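Local coordinates for agglutinin (Rhizoctonia solani, PDB 4G9M), which probably binds carbohydrates as a lectin of the ricin-type beta-trefoil family and assembles into a domain-swapped dimer, at residues Trp47-Thr52 against Asn56-Gln61; Thr17-Asp22 against Leu111-Ser116. One frame throughout, in Å; residues are numbered along the deposited sequence.

Contact 1: Trp47-Thr52 against Asn56-Gln61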
ATOM      1  N   TRP B  47       4.645 -10.202 -13.983  1.00 18.52           N
ATOM      2  CA  TRP B  47       5.488  -9.132 -13.458  1.00 18.70           C
ATOM      3  C   TRP B  47       6.100  -9.477 -12.100  1.00 24.97           C
ATOM      4  O   TRP B  47       5.399  -9.920 -11.176  1.00 18.93           O
ATOM      5  CB  TRP B  47       4.669  -7.848 -13.326  1.00 21.11           C
ATOM      6  CG  TRP B  47       4.021  -7.441 -14.603  1.00 19.18           C
ATOM      7  CD1 TRP B  47       2.792  -7.829 -15.067  1.00 20.03           C
ATOM      8  CD2 TRP B  47       4.573  -6.581 -15.593  1.00 19.20           C
ATOM      9  NE1 TRP B  47       2.544  -7.251 -16.285  1.00 18.95           N
ATOM     10  CE2 TRP B  47       3.622  -6.475 -16.631  1.00 15.43           C
ATOM     11  CE3 TRP B  47       5.779  -5.878 -15.703  1.00 16.41           C
ATOM     12  CZ2 TRP B  47       3.842  -5.700 -17.759  1.00 15.72           C
ATOM     13  CZ3 TRP B  47       5.993  -5.109 -16.831  1.00 20.04           C
ATOM     14  CH2 TRP B  47       5.025  -5.019 -17.837  1.00 14.57           C
ATOM     15  N   ARG B  48       7.408  -9.272 -11.980  1.00 17.64           N
ATOM     16  CA  ARG B  48       8.099  -9.553 -10.728  1.00 18.32           C
ATOM     17  C   ARG B  48       8.086  -8.342  -9.804  1.00 17.34           C
ATOM     18  O   ARG B  48       8.563  -7.260 -10.158  1.00 21.17           O
ATOM     19  CB  ARG B  48       9.533 -10.007 -10.992  1.00 21.11           C
ATOM     20  CG  ARG B  48       9.629 -11.203 -11.922  1.00 19.90           C
ATOM     21  CD  ARG B  48      10.898 -11.974 -11.673  1.00 29.50           C
ATOM     22  NE  ARG B  48      10.885 -13.234 -12.408  1.00 35.58           N
ATOM     23  CZ  ARG B  48      11.378 -13.364 -13.628  1.00 37.65           C
ATOM     24  NH1 ARG B  48      11.915 -12.311 -14.232  1.00 44.40           N
ATOM     25  NH2 ARG B  48      11.336 -14.535 -14.240  1.00 29.26           N
ATOM     26  N   LEU B  49       7.525  -8.532  -8.615  1.00 16.57           N
ATOM     27  CA  LEU B  49       7.463  -7.493  -7.602  1.00 17.91           C
ATOM     28  C   LEU B  49       8.643  -7.693  -6.656  1.00 19.59           C
ATOM     29  O   LEU B  49       8.802  -8.765  -6.089  1.00 18.47           O
ATOM     30  CB  LEU B  49       6.136  -7.586  -6.829  1.00 15.21           C
ATOM     31  CG  LEU B  49       5.960  -6.652  -5.634  1.00 14.34           C
ATOM     32  CD1 LEU B  49       5.797  -5.214  -6.125  1.00 17.99           C
ATOM     33  CD2 LEU B  49       4.759  -7.064  -4.792  1.00 17.60           C
ATOM     34  N   LYS B  50       9.468  -6.665  -6.495  1.00 17.95           N
ATOM     35  CA  LYS B  50      10.650  -6.764  -5.647  1.00 16.62           C
ATOM     36  C   LYS B  50      10.903  -5.440  -4.940  1.00 17.12           C
ATOM     37  O   LYS B  50      10.860  -4.382  -5.574  1.00 18.88           O
ATOM     38  CB  LYS B  50      11.868  -7.137  -6.487  1.00 17.76           C
ATOM     39  CG  LYS B  50      13.080  -7.555  -5.677  1.00 22.32           C
ATOM     40  CD  LYS B  50      14.256  -7.865  -6.568  1.00 22.18           C
ATOM     41  CE  LYS B  50      15.472  -8.232  -5.725  1.00 26.43           C
ATOM     42  NZ  LYS B  50      16.694  -8.369  -6.559  1.00 40.96           N
ATOM     43  N   TRP B  51      11.183  -5.498  -3.640  1.00 19.09           N
ATOM     44  CA  TRP B  51      11.527  -4.295  -2.881  1.00 18.33           C
ATOM     45  C   TRP B  51      12.966  -3.863  -3.178  1.00 20.42           C
ATOM     46  O   TRP B  51      13.854  -4.705  -3.284  1.00 20.10           O
ATOM     47  CB  TRP B  51      11.259  -4.501  -1.376  1.00 17.73           C
ATOM     48  CG  TRP B  51       9.837  -4.176  -1.039  1.00 18.04           C
ATOM     49  CD1 TRP B  51       9.356  -2.987  -0.551  1.00 16.10           C
ATOM     50  CD2 TRP B  51       8.696  -5.014  -1.248  1.00 15.94           C
ATOM     51  NE1 TRP B  51       7.985  -3.049  -0.419  1.00 19.00           N
ATOM     52  CE2 TRP B  51       7.555  -4.277  -0.852  1.00 19.48           C
ATOM     53  CE3 TRP B  51       8.521  -6.311  -1.743  1.00 18.38           C
ATOM     54  CZ2 TRP B  51       6.270  -4.800  -0.926  1.00 16.99           C
ATOM     55  CZ3 TRP B  51       7.238  -6.832  -1.809  1.00 22.88           C
ATOM     56  CH2 TRP B  51       6.127  -6.076  -1.402  1.00 20.35           C
ATOM     57  N   THR B  52      13.199  -2.557  -3.330  1.00 21.39           N
ATOM     58  CA  THR B  52      14.505  -2.088  -3.794  1.00 20.71           C
ATOM     59  C   THR B  52      15.518  -1.939  -2.667  1.00 26.71           C
ATOM     60  O   THR B  52      16.727  -1.924  -2.907  1.00 25.02           O
ATOM     61  CB  THR B  52      14.399  -0.723  -4.474  1.00 19.97           C
ATOM     62  OG1 THR B  52      14.022   0.239  -3.493  1.00 20.48           O
ATOM     63  CG2 THR B  52      13.346  -0.742  -5.563  1.00 19.32           C
ATOM     64  N   ASN B  56       9.793   1.768   1.397  1.00 20.71           N
ATOM     65  CA  ASN B  56       8.857   0.738   0.981  1.00 18.48           C
ATOM     66  C   ASN B  56       8.794   0.609  -0.538  1.00 21.39           C
ATOM     67  O   ASN B  56       7.872   0.006  -1.059  1.00 18.24           O
ATOM     68  CB  ASN B  56       7.446   1.016   1.511  1.00 20.78           C
ATOM     69  CG  ASN B  56       7.421   1.259   3.006  1.00 22.51           C
ATOM     70  OD1 ASN B  56       6.858   2.244   3.470  1.00 22.16           O
ATOM     71  ND2 ASN B  56       8.044   0.371   3.764  1.00 22.36           N
ATOM     72  N   GLN B  57       9.781   1.165  -1.242  1.00 19.91           N
ATOM     73  CA  GLN B  57       9.720   1.214  -2.706  1.00 20.19           C
ATOM     74  C   GLN B  57       9.984  -0.128  -3.379  1.00 18.45           C
ATOM     75  O   GLN B  57      10.802  -0.918  -2.907  1.00 19.71           O
ATOM     76  CB  GLN B  57      10.677   2.272  -3.254  1.00 20.61           C
ATOM     77  CG  GLN B  57      10.404   3.637  -2.670  1.00 18.64           C
ATOM     78  CD  GLN B  57      11.302   4.710  -3.225  1.00 17.07           C
ATOM     79  OE1 GLN B  57      12.032   4.486  -4.193  1.00 21.49           O
ATOM     80  NE2 GLN B  57      11.244   5.892  -2.627  1.00 27.17           N
ATOM     81  N   VAL B  58       9.285  -0.362  -4.489  1.00 16.13           N
ATOM     82  CA  VAL B  58       9.406  -1.580  -5.274  1.00 16.94           C
ATOM     83  C   VAL B  58       9.663  -1.265  -6.735  1.00 17.66           C
ATOM     84  O   VAL B  58       9.566  -0.104  -7.170  1.00 16.82           O
ATOM     85  CB  VAL B  58       8.111  -2.448  -5.223  1.00 15.86           C
ATOM     86  CG1 VAL B  58       7.759  -2.780  -3.794  1.00 18.69           C
ATOM     87  CG2 VAL B  58       6.933  -1.717  -5.905  1.00 17.32           C
ATOM     88  N   THR B  59       9.998  -2.305  -7.492  1.00 17.07           N
ATOM     89  CA  THR B  59       9.957  -2.238  -8.946  1.00 16.28           C
ATOM     90  C   THR B  59       9.113  -3.390  -9.456  1.00 18.44           C
ATOM     91  O   THR B  59       8.884  -4.373  -8.731  1.00 17.65           O
ATOM     92  CB  THR B  59      11.346  -2.322  -9.578  1.00 17.66           C
ATOM     93  OG1 THR B  59      11.986  -3.532  -9.158  1.00 21.22           O
ATOM     94  CG2 THR B  59      12.211  -1.136  -9.179  1.00 18.60           C
ATOM     95  N   LEU B  60       8.653  -3.267 -10.699  1.00 16.48           N
ATOM     96  CA  LEU B  60       7.950  -4.351 -11.374  1.00 14.64           C
ATOM     97  C   LEU B  60       8.737  -4.701 -12.616  1.00 17.37           C
ATOM     98  O   LEU B  60       8.981  -3.833 -13.455  1.00 17.18           O
ATOM     99  CB  LEU B  60       6.527  -3.912 -11.747  1.00 17.61           C
ATOM    100  CG  LEU B  60       5.542  -3.775 -10.587  1.00 15.71           C
ATOM    101  CD1 LEU B  60       4.209  -3.253 -11.119  1.00 16.33           C
ATOM    102  CD2 LEU B  60       5.355  -5.130  -9.883  1.00 19.10           C
ATOM    103  N   GLN B  61       9.158  -5.961 -12.720  1.00 16.74           N
ATOM    104  CA  GLN B  61       9.962  -6.406 -13.860  1.00 14.11           C
ATOM    105  C   GLN B  61       9.218  -7.418 -14.721  1.00 18.83           C
ATOM    106  O   GLN B  61       8.667  -8.397 -14.205  1.00 20.40           O
ATOM    107  CB  GLN B  61      11.282  -7.003 -13.363  1.00 17.94           C
ATOM    108  CG  GLN B  61      12.203  -7.440 -14.463  1.00 18.10           C
ATOM    109  CD  GLN B  61      13.454  -8.114 -13.927  1.00 22.46           C
ATOM    110  OE1 GLN B  61      13.432  -8.718 -12.849  1.00 30.34           O
ATOM    111  NE2 GLN B  61      14.551  -8.014 -14.672  1.00 22.76           N
TER
HETATM  112  O   HOH W   1      11.046  -5.994  -9.972  1.00 18.57           O
HETATM  113  O   HOH W   2      13.682  -3.987  -7.237  1.00 31.24           O
HETATM  114  O   HOH W   3      13.755   2.605  -4.901  1.00 24.65           O
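R48 and K50 pair with Q61 and T59 through the backbone, making two antiparallel hydrogen-bonded pairs. The R48 N to Q61 O bond is short, 2.7 Å, and nearly straight, 173° at the hydrogen; Q61 N returns to R48 O. The same exchange links K50 with T59, its return bond from T59 N to K50 O measuring 3.0 Å. T52 N closes the ladder on Q57 O, and CA-H...O contacts from W47, L60 and V58 fill in between.

Water extends the polar side. T59 OG1 binds two waters, one donating to R48 O and the other to K50 O, and a third joins T52 OG1 to Q57 OE1, T52 OG1 also being hydrogen-bonded to K54 N. The R48 guanidinium presents its edge to Q61 OE1, its plane 78° from that of the Q61 side-chain amide, but NH1 stays 4.1 Å from OE1; Q61 NE2 bonds to G66 O.

Apolar side chains occupy the other face. V58 CG1, anti to its carbonyl carbon (chi1 -57°), is pressed over the five-membered ring of W51, 3.3 Å from its centroid and close to the ring normal, a CH-pi contact. V58 CG2 turns instead to L49 CD1, 3.7 Å away, and L60 CD2 meets the same L49 methyl at 3.8 Å.

W51 packs on A95 and N56 OD1 bonds to N129, both of the second subunit, bringing the turn end to the dimer interface. This is a twisted antiparallel beta hairpin of a ricin-type beta-trefoil lectin domain, with L49, V58 and L60 buried and W51 at the subunit interface.

Contact 2: Thr17-Asp22 against Leu111-Ser116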
ATOM      1  N   THR B  17     -11.633  -2.983 -15.858  1.00 18.56           N
ATOM      2  CA  THR B  17     -11.829  -3.652 -17.147  1.00 17.77           C
ATOM      3  C   THR B  17     -11.748  -5.163 -17.084  1.00 20.17           C
ATOM      4  O   THR B  17     -12.337  -5.850 -17.922  1.00 21.78           O
ATOM      5  CB  THR B  17     -10.785  -3.207 -18.174  1.00 19.23           C
ATOM      6  OG1 THR B  17      -9.476  -3.594 -17.726  1.00 20.67           O
ATOM      7  CG2 THR B  17     -10.830  -1.694 -18.385  1.00 20.61           C
ATOM      8  N   GLY B  18     -10.976  -5.678 -16.136  1.00 20.52           N
ATOM      9  CA  GLY B  18     -10.706  -7.107 -16.082  1.00 22.61           C
ATOM     10  C   GLY B  18      -9.587  -7.528 -17.026  1.00 21.82           C
ATOM     11  O   GLY B  18      -9.233  -8.709 -17.102  1.00 24.19           O
ATOM     12  N   THR B  19      -9.033  -6.562 -17.758  1.00 22.73           N
ATOM     13  CA  THR B  19      -7.873  -6.818 -18.601  1.00 16.77           C
ATOM     14  C   THR B  19      -6.603  -6.650 -17.777  1.00 18.56           C
ATOM     15  O   THR B  19      -6.642  -6.096 -16.665  1.00 21.53           O
ATOM     16  CB  THR B  19      -7.861  -5.943 -19.882  1.00 21.15           C
ATOM     17  OG1 THR B  19      -7.777  -4.555 -19.534  1.00 20.51           O
ATOM     18  CG2 THR B  19      -9.131  -6.173 -20.674  1.00 20.23           C
ATOM     19  N   VAL B  20      -5.496  -7.172 -18.283  1.00 16.46           N
ATOM     20  CA  VAL B  20      -4.277  -7.236 -17.475  1.00 17.96           C
ATOM     21  C   VAL B  20      -3.121  -6.408 -18.045  1.00 16.39           C
ATOM     22  O   VAL B  20      -3.082  -6.105 -19.240  1.00 19.21           O
ATOM     23  CB  VAL B  20      -3.815  -8.701 -17.244  1.00 19.40           C
ATOM     24  CG1 VAL B  20      -4.963  -9.523 -16.657  1.00 21.56           C
ATOM     25  CG2 VAL B  20      -3.296  -9.325 -18.541  1.00 18.33           C
ATOM     26  N   LEU B  21      -2.176  -6.069 -17.174  1.00 17.16           N
ATOM     27  CA  LEU B  21      -0.979  -5.318 -17.565  1.00 13.14           C
ATOM     28  C   LEU B  21      -0.099  -6.184 -18.482  1.00 22.36           C
ATOM     29  O   LEU B  21       0.254  -7.329 -18.145  1.00 20.02           O
ATOM     30  CB  LEU B  21      -0.209  -4.893 -16.311  1.00 16.99           C
ATOM     31  CG  LEU B  21       0.800  -3.764 -16.499  1.00 20.57           C
ATOM     32  CD1 LEU B  21       0.092  -2.435 -16.776  1.00 19.35           C
ATOM     33  CD2 LEU B  21       1.670  -3.695 -15.231  1.00 21.67           C
ATOM     34  N   ASP B  22       0.233  -5.624 -19.642  1.00 17.40           N
ATOM     35  CA  ASP B  22       0.786  -6.377 -20.768  1.00 18.83           C
ATOM     36  C   ASP B  22       1.913  -5.578 -21.410  1.00 20.14           C
ATOM     37  O   ASP B  22       1.731  -4.421 -21.757  1.00 17.77           O
ATOM     38  CB  ASP B  22      -0.348  -6.625 -21.781  1.00 21.77           C
ATOM     39  CG  ASP B  22       0.088  -7.416 -23.014  1.00 23.61           C
ATOM     40  OD1 ASP B  22       0.855  -6.881 -23.842  1.00 23.66           O
ATOM     41  OD2 ASP B  22      -0.389  -8.558 -23.194  1.00 21.31           O
ATOM     42  N   LEU B 111      -0.344   4.367 -12.112  1.00 18.78           N
ATOM     43  CA  LEU B 111      -0.563   3.624 -13.348  1.00 17.22           C
ATOM     44  C   LEU B 111      -2.050   3.592 -13.651  1.00 21.74           C
ATOM     45  O   LEU B 111      -2.862   3.209 -12.806  1.00 19.13           O
ATOM     46  CB  LEU B 111      -0.027   2.193 -13.245  1.00 17.26           C
ATOM     47  CG  LEU B 111       1.392   1.956 -13.777  1.00 21.00           C
ATOM     48  CD1 LEU B 111       2.374   2.896 -13.146  1.00 21.78           C
ATOM     49  CD2 LEU B 111       1.817   0.508 -13.560  1.00 19.23           C
ATOM     50  N   ASP B 112      -2.392   3.964 -14.874  1.00 16.44           N
ATOM     51  CA  ASP B 112      -3.783   4.210 -15.250  1.00 16.58           C
ATOM     52  C   ASP B 112      -4.090   3.505 -16.566  1.00 21.27           C
ATOM     53  O   ASP B 112      -3.420   3.730 -17.559  1.00 18.68           O
ATOM     54  CB  ASP B 112      -3.969   5.735 -15.376  1.00 16.61           C
ATOM     55  CG  ASP B 112      -5.357   6.143 -15.815  1.00 22.57           C
ATOM     56  OD1 ASP B 112      -5.870   5.634 -16.836  1.00 22.43           O
ATOM     57  OD2 ASP B 112      -5.930   7.038 -15.157  1.00 21.62           O
ATOM     58  N   LEU B 113      -5.104   2.646 -16.586  1.00 19.53           N
ATOM     59  CA  LEU B 113      -5.560   2.097 -17.859  1.00 17.53           C
ATOM     60  C   LEU B 113      -6.467   3.138 -18.519  1.00 17.90           C
ATOM     61  O   LEU B 113      -7.600   3.365 -18.085  1.00 20.29           O
ATOM     62  CB  LEU B 113      -6.278   0.751 -17.660  1.00 18.75           C
ATOM     63  CG  LEU B 113      -6.685  -0.004 -18.936  1.00 22.59           C
ATOM     64  CD1 LEU B 113      -5.492  -0.222 -19.869  1.00 21.10           C
ATOM     65  CD2 LEU B 113      -7.293  -1.342 -18.570  1.00 21.08           C
ATOM     66  N   LYS B 114      -5.947   3.769 -19.568  1.00 19.40           N
ATOM     67  CA  LYS B 114      -6.536   4.967 -20.162  1.00 21.17           C
ATOM     68  C   LYS B 114      -8.046   4.880 -20.415  1.00 23.65           C
ATOM     69  O   LYS B 114      -8.511   4.025 -21.170  1.00 19.99           O
ATOM     70  CB  LYS B 114      -5.802   5.296 -21.470  1.00 20.11           C
ATOM     71  CG  LYS B 114      -6.197   6.617 -22.139  1.00 21.69           C
ATOM     72  CD  LYS B 114      -5.452   6.748 -23.459  1.00 28.58           C
ATOM     73  CE  LYS B 114      -5.767   8.041 -24.180  1.00 31.47           C
ATOM     74  NZ  LYS B 114      -5.166   8.025 -25.551  1.00 32.31           N
ATOM     75  N   GLU B 115      -8.795   5.758 -19.748  1.00 19.48           N
ATOM     76  CA  GLU B 115     -10.223   5.948 -20.017  1.00 19.00           C
ATOM     77  C   GLU B 115     -11.029   4.669 -19.750  1.00 20.07           C
ATOM     78  O   GLU B 115     -12.089   4.453 -20.339  1.00 23.88           O
ATOM     79  CB  GLU B 115     -10.439   6.474 -21.448  1.00 22.71           C
ATOM     80  CG  GLU B 115      -9.946   7.924 -21.650  1.00 21.16           C
ATOM     81  CD  GLU B 115      -9.850   8.340 -23.107  1.00 31.33           C
ATOM     82  OE1 GLU B 115      -9.896   7.464 -24.001  1.00 37.30           O
ATOM     83  OE2 GLU B 115      -9.702   9.556 -23.357  1.00 29.88           O
ATOM     84  N   SER B 116     -10.502   3.822 -18.874  1.00 22.29           N
ATOM     85  CA  SER B 116     -11.167   2.575 -18.474  1.00 22.34           C
ATOM     86  C   SER B 116     -11.586   1.698 -19.661  1.00 22.09           C
ATOM     87  O   SER B 116     -12.571   0.961 -19.581  1.00 24.60           O
ATOM     88  CB  SER B 116     -12.396   2.879 -17.615  1.00 29.21           C
ATOM     89  OG  SER B 116     -12.094   3.801 -16.590  1.00 29.80           O
TER
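L113 reaches with one methyl, CD2, into the pair of threonine hydroxyls at T17 and T19. Its CG lies opposite the backbone N (chi1 -174°), extending the chain toward the turn, where CD2 comes to 3.2 Å from T17 OG1 and 3.4 Å from T19 OG1. The side chains of T17 and L113 approach end to end, whereas T19 meets the leucine at about a right angle.

Both threonines adopt the same first torsion, chi1 63°, with the hydroxyl between backbone N and carbonyl carbon. This brings the two oxygens together on the side facing L113, and T17 OG1 donates to T19 OG1 over 2.7 Å. The bond ties the two ends of the T17-G18-T19 turn side chain to side chain, while the leucine methyl lies against both oxygens.

T17 CG2, anti to the carbonyl carbon, touches L113 CD2 at 3.6 Å and S116 O at 3.4 Å, so it bridges the leucine and the loop that follows it. That loop is drawn back on itself by a backbone bond from S116 N to L113 O; the same carbonyl also receives N134 ND2.

No hydrogen bond crosses between the segments. Within the beta-trefoil fold this is turn-to-strand-end packing: the turn entering strand 20-23 lies against the end of strand 109-113, with L113 also packed on T122 of strand 122-128 and N14 of strand 8-14.

Overall arrangement
Contact 1 joins near neighbours along the chain, whereas contact 2 brings together segments 89 residues apart, and the hairpin of contact 1 lies within the loop that contact 2 closes. Their centres are 19 Å apart, on opposite sides of the chain's centre. They nevertheless touch: W47 NE1 of contact 1 lies 3.0 Å from L21 O of contact 2, a probable hydrogen bond, and W47 CZ2 packs 4.1 Å from D22 N. Strand 8-14 is a shared neighbour, since L12 packs on W47, L60 and L21. The hairpin reaches the second subunit, while no other protein chain of the assembly touches the two segments of contact 2.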